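Local coordinates for pyruvate carboxylase n-terminal domain (Aquifex aeolicus, PDB 1ULZ), which forms the biotin carboxylase subunit of a pyruvate carboxylase, a two-chain assembly of the ATP-grasp class, at residues 15-20 with 306-311; 295-300 with 366-371. The protein carries 1 engineered substitution. All blocks are in the same frame, centred on the assembly; numbering follows the deposited sequence.

Contact 1 (15-20 with 306-311); sequences VRIIRA and DIVKWQ
A capped helix start, met by an arginine from a neighbouring helix, joins 15-20 to 306-311: Arg16 and Asp306 reach toward each other tip to tip. Asp306 is the N-cap of the helix beginning at Ile307, and its OD2 accepts the capping bond from Lys309 N at 3.0 Å. The same oxygen receives Arg16 NH2 at 2.9 Å in a salt bridge. The two donors come from opposite faces of the carboxylate, so OD2 is clamped between them. Asp306 OD2 lies in the guanidinium plane, at its edge, with the carboxylate itself turned 59° away. A water accepts from Arg16 NH1 at 3.0 Å and lies within hydrogen-bonding distance of Asp306 OD1.

Val308 supplies the apolar part of the contact. The Arg16 chain bends at chi2 (78°), which lays its guanidinium over Val308, whose CG2 sits 3.5 Å from Arg16 CZ and over the centre of one face. The other branch, Val308 CG1, packs 3.8 Å from Ala20 CB, with Ile17 beside it. Lys309 turns its NZ to Glu23, further along helix 11-24. The axes of the two short helical segments approach to 9.3 Å at -65°, and the small Ala20 lets Val308 CG1 come up to the helix. Arg19 and Asp306 also meet the second subunit. The arrangement is that of an N-capped helix docked against a helix of the Rossmann-like N-terminal domain.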
ATOM      1  N   VAL A  15      12.913   6.200  -9.096  1.00 18.79           N
ATOM      2  CA  VAL A  15      12.022   5.047  -9.206  1.00 17.78           C
ATOM      3  C   VAL A  15      10.569   5.515  -9.120  1.00 17.85           C
ATOM      4  O   VAL A  15       9.724   5.073  -9.892  1.00 17.42           O
ATOM      5  CB  VAL A  15      12.298   4.021  -8.080  1.00 19.26           C
ATOM      6  CG1 VAL A  15      11.203   2.964  -8.053  1.00 17.65           C
ATOM      7  CG2 VAL A  15      13.660   3.362  -8.299  1.00 16.83           C
ATOM      8  N   ARG A  16      10.295   6.416  -8.180  1.00 17.51           N
ATOM      9  CA  ARG A  16       8.957   6.977  -7.993  1.00 18.29           C
ATOM     10  C   ARG A  16       8.478   7.646  -9.277  1.00 17.71           C
ATOM     11  O   ARG A  16       7.358   7.421  -9.720  1.00 17.65           O
ATOM     12  CB  ARG A  16       8.968   8.017  -6.869  1.00 18.10           C
ATOM     13  CG  ARG A  16       7.657   8.798  -6.712  1.00 17.89           C
ATOM     14  CD  ARG A  16       6.599   7.983  -5.980  1.00 17.63           C
ATOM     15  NE  ARG A  16       5.319   8.679  -5.860  1.00 17.80           N
ATOM     16  CZ  ARG A  16       4.413   8.763  -6.832  1.00 20.64           C
ATOM     17  NH1 ARG A  16       4.637   8.197  -8.013  1.00 20.41           N
ATOM     18  NH2 ARG A  16       3.271   9.402  -6.618  1.00 18.06           N
ATOM     19  N   ILE A  17       9.336   8.474  -9.867  1.00 17.19           N
ATOM     20  CA  ILE A  17       9.000   9.177 -11.099  1.00 16.35           C
ATOM     21  C   ILE A  17       8.818   8.202 -12.265  1.00 17.66           C
ATOM     22  O   ILE A  17       7.870   8.326 -13.041  1.00 18.16           O
ATOM     23  CB  ILE A  17      10.087  10.219 -11.464  1.00 16.21           C
ATOM     24  CG1 ILE A  17      10.209  11.254 -10.340  1.00 15.53           C
ATOM     25  CG2 ILE A  17       9.729  10.913 -12.779  1.00 15.83           C
ATOM     26  CD1 ILE A  17      11.393  12.172 -10.475  1.00 11.72           C
ATOM     27  N   ILE A  18       9.722   7.233 -12.387  1.00 18.26           N
ATOM     28  CA  ILE A  18       9.623   6.250 -13.463  1.00 18.56           C
ATOM     29  C   ILE A  18       8.310   5.466 -13.377  1.00 19.77           C
ATOM     30  O   ILE A  18       7.668   5.216 -14.393  1.00 20.94           O
ATOM     31  CB  ILE A  18      10.819   5.261 -13.446  1.00 18.57           C
ATOM     32  CG1 ILE A  18      12.073   5.955 -13.984  1.00 18.54           C
ATOM     33  CG2 ILE A  18      10.509   4.035 -14.294  1.00 17.44           C
ATOM     34  CD1 ILE A  18      13.321   5.110 -13.901  1.00 17.04           C
ATOM     35  N   ARG A  19       7.898   5.095 -12.169  1.00 18.03           N
ATOM     36  CA  ARG A  19       6.653   4.346 -12.023  1.00 18.24           C
ATOM     37  C   ARG A  19       5.456   5.172 -12.497  1.00 18.64           C
ATOM     38  O   ARG A  19       4.570   4.660 -13.181  1.00 18.39           O
ATOM     39  CB  ARG A  19       6.431   3.911 -10.568  1.00 16.39           C
ATOM     40  CG  ARG A  19       5.133   3.128 -10.384  1.00 17.69           C
ATOM     41  CD  ARG A  19       5.009   2.503  -9.011  1.00 16.66           C
ATOM     42  NE  ARG A  19       6.112   1.600  -8.708  1.00 18.33           N
ATOM     43  CZ  ARG A  19       6.435   0.532  -9.431  1.00 16.98           C
ATOM     44  NH1 ARG A  19       5.739   0.220 -10.515  1.00 17.13           N
ATOM     45  NH2 ARG A  19       7.452  -0.230  -9.065  1.00 17.60           N
ATOM     46  N   ALA A  20       5.427   6.448 -12.123  1.00 18.24           N
ATOM     47  CA  ALA A  20       4.336   7.325 -12.537  1.00 19.45           C
ATOM     48  C   ALA A  20       4.275   7.346 -14.066  1.00 18.83           C
ATOM     49  O   ALA A  20       3.204   7.185 -14.651  1.00 19.99           O
ATOM     50  CB  ALA A  20       4.552   8.734 -11.990  1.00 17.90           C
ATOM     51  N   ASP A 306      -2.557  11.271  -6.268  1.00 21.67           N
ATOM     52  CA  ASP A 306      -1.215  10.955  -6.749  1.00 21.61           C
ATOM     53  C   ASP A 306      -0.538  12.249  -7.221  1.00 21.79           C
ATOM     54  O   ASP A 306      -0.785  12.747  -8.326  1.00 22.16           O
ATOM     55  CB  ASP A 306      -1.322   9.925  -7.880  1.00 20.70           C
ATOM     56  CG  ASP A 306       0.032   9.408  -8.344  1.00 20.94           C
ATOM     57  OD1 ASP A 306       0.087   8.249  -8.805  1.00 19.60           O
ATOM     58  OD2 ASP A 306       1.028  10.159  -8.271  1.00 18.81           O
ATOM     59  N   ILE A 307       0.314  12.791  -6.358  1.00 20.37           N
ATOM     60  CA  ILE A 307       1.001  14.044  -6.640  1.00 19.20           C
ATOM     61  C   ILE A 307       1.989  14.012  -7.801  1.00 19.61           C
ATOM     62  O   ILE A 307       1.963  14.893  -8.656  1.00 19.90           O
ATOM     63  CB  ILE A 307       1.719  14.569  -5.373  1.00 19.09           C
ATOM     64  CG1 ILE A 307       0.691  14.797  -4.258  1.00 19.20           C
ATOM     65  CG2 ILE A 307       2.455  15.864  -5.688  1.00 17.95           C
ATOM     66  CD1 ILE A 307       1.297  15.145  -2.916  1.00 20.34           C
ATOM     67  N   VAL A 308       2.855  13.004  -7.842  1.00 19.50           N
ATOM     68  CA  VAL A 308       3.838  12.914  -8.919  1.00 18.57           C
ATOM     69  C   VAL A 308       3.197  12.749 -10.295  1.00 20.30           C
ATOM     70  O   VAL A 308       3.624  13.384 -11.259  1.00 20.36           O
ATOM     71  CB  VAL A 308       4.826  11.763  -8.683  1.00 18.97           C
ATOM     72  CG1 VAL A 308       5.751  11.623  -9.887  1.00 17.15           C
ATOM     73  CG2 VAL A 308       5.640  12.036  -7.420  1.00 16.36           C
ATOM     74  N   LYS A 309       2.175  11.900 -10.389  1.00 19.30           N
ATOM     75  CA  LYS A 309       1.496  11.702 -11.663  1.00 19.71           C
ATOM     76  C   LYS A 309       0.873  13.026 -12.098  1.00 18.86           C
ATOM     77  O   LYS A 309       0.917  13.382 -13.271  1.00 19.86           O
ATOM     78  CB  LYS A 309       0.411  10.620 -11.554  1.00 19.85           C
ATOM     79  CG  LYS A 309      -0.276  10.321 -12.894  1.00 19.33           C
ATOM     80  CD  LYS A 309      -1.220   9.125 -12.810  1.00 20.44           C
ATOM     81  CE  LYS A 309      -0.458   7.826 -12.546  1.00 20.06           C
ATOM     82  NZ  LYS A 309      -1.365   6.664 -12.379  1.00 19.49           N
ATOM     83  N   TRP A 310       0.306  13.762 -11.148  1.00 17.60           N
ATOM     84  CA  TRP A 310      -0.296  15.049 -11.473  1.00 18.43           C
ATOM     85  C   TRP A 310       0.749  16.064 -11.944  1.00 17.85           C
ATOM     86  O   TRP A 310       0.450  16.920 -12.773  1.00 19.05           O
ATOM     87  CB  TRP A 310      -1.085  15.605 -10.279  1.00 17.75           C
ATOM     88  CG  TRP A 310      -2.539  15.219 -10.312  1.00 18.88           C
ATOM     89  CD1 TRP A 310      -3.208  14.455  -9.403  1.00 19.00           C
ATOM     90  CD2 TRP A 310      -3.497  15.569 -11.323  1.00 19.58           C
ATOM     91  NE1 TRP A 310      -4.523  14.306  -9.781  1.00 17.92           N
ATOM     92  CE2 TRP A 310      -4.726  14.980 -10.956  1.00 19.35           C
ATOM     93  CE3 TRP A 310      -3.434  16.319 -12.503  1.00 20.39           C
ATOM     94  CZ2 TRP A 310      -5.883  15.117 -11.725  1.00 20.33           C
ATOM     95  CZ3 TRP A 310      -4.587  16.455 -13.269  1.00 21.73           C
ATOM     96  CH2 TRP A 310      -5.794  15.857 -12.874  1.00 20.50           C
ATOM     97  N   GLN A 311       1.969  15.961 -11.418  1.00 17.13           N
ATOM     98  CA  GLN A 311       3.055  16.850 -11.818  1.00 17.63           C
ATOM     99  C   GLN A 311       3.239  16.738 -13.330  1.00 18.55           C
ATOM    100  O   GLN A 311       3.380  17.738 -14.032  1.00 17.68           O
ATOM    101  CB  GLN A 311       4.380  16.444 -11.151  1.00 15.95           C
ATOM    102  CG  GLN A 311       4.575  16.880  -9.711  1.00 15.93           C
ATOM    103  CD  GLN A 311       5.989  16.585  -9.214  1.00 20.00           C
ATOM    104  OE1 GLN A 311       6.364  15.425  -9.027  1.00 18.46           O
ATOM    105  NE2 GLN A 311       6.783  17.638  -9.013  1.00 18.32           N
TER
HETATM  106  O   HOH W   1       2.268   7.108  -9.569  1.00 17.50           O

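Contact 2 (295-300 with 366-371); sequences EHPVSE and RVEHAA
Charge pairing dominates the meeting of Glu300 with Arg366, which joins helix 296-303 to strand 365-369. Extended from CG to NE, with CG anti to the backbone N (chi1 174°), Arg366 carries its guanidinium across to the helix. There NH1 and NH2 grip a single oxygen end-on: Glu300 OE2 lies 2.8 Å from Arg366 NH1 and 3.0 Å from Arg366 NH2, and the carboxylate and guanidinium planes are only 18° apart. On its NE side Arg366 makes a second, side-on grip within its own strand, NE and NH2 both lying 2.8 Å from Glu368 OE2. NH2 thus serves both acids, and the in-plane bonds from three nitrogens should restrict rotation of the group.

Van der Waals contact comes from Pro297, whose CB sits over the centre of one guanidinium face, 3.9 Å from Arg366 CZ. Pro297 CG also approaches Glu368 CG at 4.3 Å. Gly362 of the second subunit packs against Arg366 and Glu368.

Strand 365-369 is the outermost strand of the antiparallel sheet within this chain, beside strand 384-392, whose Ile389 also packs on Pro297, while helix 296-303 is flanked by helix 11-24 and followed by helix 307-315.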
ATOM      1  N   GLU A 295       8.898  13.806   1.476  1.00 21.00           N
ATOM      2  CA  GLU A 295       7.822  13.176   2.226  1.00 20.60           C
ATOM      3  C   GLU A 295       6.408  13.309   1.647  1.00 19.51           C
ATOM      4  O   GLU A 295       5.423  13.188   2.376  1.00 20.07           O
ATOM      5  CB  GLU A 295       7.842  13.670   3.685  1.00 21.72           C
ATOM      6  CG  GLU A 295       7.715  15.184   3.894  1.00 25.37           C
ATOM      7  CD  GLU A 295       9.046  15.942   3.812  1.00 29.13           C
ATOM      8  OE1 GLU A 295       9.238  16.876   4.616  1.00 31.40           O
ATOM      9  OE2 GLU A 295       9.895  15.624   2.956  1.00 26.70           O
ATOM     10  N   HIS A 296       6.300  13.528   0.342  1.00 18.80           N
ATOM     11  CA  HIS A 296       4.983  13.660  -0.282  1.00 19.11           C
ATOM     12  C   HIS A 296       4.032  12.474  -0.084  1.00 18.42           C
ATOM     13  O   HIS A 296       2.815  12.656  -0.044  1.00 18.42           O
ATOM     14  CB  HIS A 296       5.112  13.932  -1.788  1.00 17.95           C
ATOM     15  CG  HIS A 296       5.591  12.758  -2.587  1.00 17.98           C
ATOM     16  ND1 HIS A 296       6.927  12.491  -2.800  1.00 17.28           N
ATOM     17  CD2 HIS A 296       4.906  11.792  -3.247  1.00 18.27           C
ATOM     18  CE1 HIS A 296       7.043  11.415  -3.560  1.00 16.70           C
ATOM     19  NE2 HIS A 296       5.832  10.972  -3.845  1.00 17.09           N
ATOM     20  N   PRO A 297       4.567  11.245   0.044  1.00 17.78           N
ATOM     21  CA  PRO A 297       3.686  10.086   0.228  1.00 17.77           C
ATOM     22  C   PRO A 297       2.646  10.143   1.351  1.00 18.86           C
ATOM     23  O   PRO A 297       1.548   9.623   1.176  1.00 19.18           O
ATOM     24  CB  PRO A 297       4.669   8.929   0.409  1.00 16.70           C
ATOM     25  CG  PRO A 297       5.805   9.331  -0.461  1.00 18.37           C
ATOM     26  CD  PRO A 297       5.964  10.805  -0.109  1.00 17.49           C
ATOM     27  N   VAL A 298       2.964  10.753   2.494  1.00 18.17           N
ATOM     28  CA  VAL A 298       1.972  10.788   3.575  1.00 19.49           C
ATOM     29  C   VAL A 298       0.742  11.591   3.192  1.00 19.62           C
ATOM     30  O   VAL A 298      -0.372  11.237   3.568  1.00 18.52           O
ATOM     31  CB  VAL A 298       2.542  11.339   4.915  1.00 21.24           C
ATOM     32  CG1 VAL A 298       3.557  10.353   5.489  1.00 18.67           C
ATOM     33  CG2 VAL A 298       3.165  12.713   4.711  1.00 20.97           C
ATOM     34  N   SER A 299       0.939  12.672   2.447  1.00 19.52           N
ATOM     35  CA  SER A 299      -0.190  13.479   2.000  1.00 20.22           C
ATOM     36  C   SER A 299      -1.011  12.672   0.994  1.00 19.89           C
ATOM     37  O   SER A 299      -2.237  12.749   0.977  1.00 20.47           O
ATOM     38  CB  SER A 299       0.301  14.770   1.348  1.00 21.55           C
ATOM     39  OG  SER A 299       0.987  15.574   2.291  1.00 22.27           O
ATOM     40  N   GLU A 300      -0.333  11.897   0.156  1.00 20.77           N
ATOM     41  CA  GLU A 300      -1.023  11.075  -0.833  1.00 20.60           C
ATOM     42  C   GLU A 300      -1.908  10.049  -0.118  1.00 21.04           C
ATOM     43  O   GLU A 300      -3.046   9.812  -0.523  1.00 21.08           O
ATOM     44  CB  GLU A 300      -0.015  10.357  -1.747  1.00 19.14           C
ATOM     45  CG  GLU A 300       0.702  11.277  -2.740  1.00 19.19           C
ATOM     46  CD  GLU A 300       1.673  10.546  -3.665  1.00 18.73           C
ATOM     47  OE1 GLU A 300       2.078  11.132  -4.689  1.00 18.47           O
ATOM     48  OE2 GLU A 300       2.042   9.391  -3.374  1.00 18.86           O
ATOM     49  N   ARG A 366       3.071   0.990   2.745  1.00 17.93           N
ATOM     50  CA  ARG A 366       3.624   1.415   1.466  1.00 17.58           C
ATOM     51  C   ARG A 366       5.134   1.586   1.593  1.00 17.96           C
ATOM     52  O   ARG A 366       5.628   2.137   2.583  1.00 19.41           O
ATOM     53  CB  ARG A 366       2.987   2.736   1.026  1.00 18.89           C
ATOM     54  CG  ARG A 366       3.601   3.342  -0.235  1.00 17.78           C
ATOM     55  CD  ARG A 366       2.868   4.612  -0.643  1.00 18.69           C
ATOM     56  NE  ARG A 366       3.565   5.325  -1.709  1.00 19.12           N
ATOM     57  CZ  ARG A 366       3.163   6.480  -2.229  1.00 19.95           C
ATOM     58  NH1 ARG A 366       2.059   7.068  -1.782  1.00 14.96           N
ATOM     59  NH2 ARG A 366       3.866   7.046  -3.202  1.00 19.61           N
ATOM     60  N   VAL A 367       5.867   1.114   0.595  1.00 16.08           N
ATOM     61  CA  VAL A 367       7.315   1.229   0.619  1.00 17.81           C
ATOM     62  C   VAL A 367       7.850   1.901  -0.643  1.00 18.47           C
ATOM     63  O   VAL A 367       7.505   1.507  -1.758  1.00 19.73           O
ATOM     64  CB  VAL A 367       7.995  -0.160   0.759  1.00 18.62           C
ATOM     65  CG1 VAL A 367       9.509   0.009   0.821  1.00 20.23           C
ATOM     66  CG2 VAL A 367       7.482  -0.878   2.009  1.00 18.09           C
ATOM     67  N   GLU A 368       8.673   2.928  -0.450  1.00 17.86           N
ATOM     68  CA  GLU A 368       9.309   3.660  -1.547  1.00 18.97           C
ATOM     69  C   GLU A 368      10.809   3.363  -1.474  1.00 19.45           C
ATOM     70  O   GLU A 368      11.494   3.855  -0.581  1.00 20.04           O
ATOM     71  CB  GLU A 368       9.095   5.170  -1.388  1.00 19.20           C
ATOM     72  CG  GLU A 368       7.668   5.669  -1.550  1.00 18.55           C
ATOM     73  CD  GLU A 368       7.139   5.547  -2.972  1.00 20.81           C
ATOM     74  OE1 GLU A 368       7.900   5.827  -3.927  1.00 21.64           O
ATOM     75  OE2 GLU A 368       5.953   5.184  -3.131  1.00 19.52           O
ATOM     76  N   HIS A 369      11.330   2.559  -2.393  1.00 20.85           N
ATOM     77  CA  HIS A 369      12.755   2.241  -2.344  1.00 21.11           C
ATOM     78  C   HIS A 369      13.354   1.762  -3.663  1.00 22.34           C
ATOM     79  O   HIS A 369      12.645   1.465  -4.627  1.00 20.33           O
ATOM     80  CB  HIS A 369      13.020   1.168  -1.281  1.00 20.76           C
ATOM     81  CG  HIS A 369      12.557  -0.200  -1.678  1.00 21.64           C
ATOM     82  ND1 HIS A 369      13.029  -1.348  -1.081  1.00 22.63           N
ATOM     83  CD2 HIS A 369      11.689  -0.605  -2.635  1.00 22.30           C
ATOM     84  CE1 HIS A 369      12.477  -2.402  -1.658  1.00 21.53           C
ATOM     85  NE2 HIS A 369      11.661  -1.978  -2.605  1.00 22.32           N
ATOM     86  N   ALA A 370      14.680   1.677  -3.676  1.00 22.44           N
ATOM     87  CA  ALA A 370      15.428   1.210  -4.838  1.00 23.89           C
ATOM     88  C   ALA A 370      16.431   0.158  -4.356  1.00 24.41           C
ATOM     89  O   ALA A 370      17.362  -0.206  -5.072  1.00 25.85           O
ATOM     90  CB  ALA A 370      16.164   2.375  -5.486  1.00 23.22           C
ATOM     91  N   ALA A 371      16.213  -0.342  -3.142  1.00 23.54           N
ATOM     92  CA  ALA A 371      17.120  -1.304  -2.542  1.00 24.13           C
ATOM     93  C   ALA A 371      16.797  -2.785  -2.712  1.00 24.25           C
ATOM     94  O   ALA A 371      15.681  -3.181  -3.045  1.00 23.37           O
ATOM     95  CB  ALA A 371      17.282  -0.987  -1.060  1.00 24.94           C
TER

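Two buried contacts with centres about 11 Å apart illustrate how charged side chains can join several parts of one fold. Along the chain their segments alternate: 15-20, 295-300, 306-311, then 366-371. Helices 296-303 and 307-315 follow each other directly, and Glu300 OE1 of contact 2 joins the two contacts, forming a salt bridge with Arg16 NH2 and probably a hydrogen bond with Ile307 N. Val308 CG2 also packs against His296 NE2. The contacts bring together parts of the N-terminal, ATP-grasp and C-terminal family regions. Both touch the second subunit, so this junction lies at the interface between the two subunits.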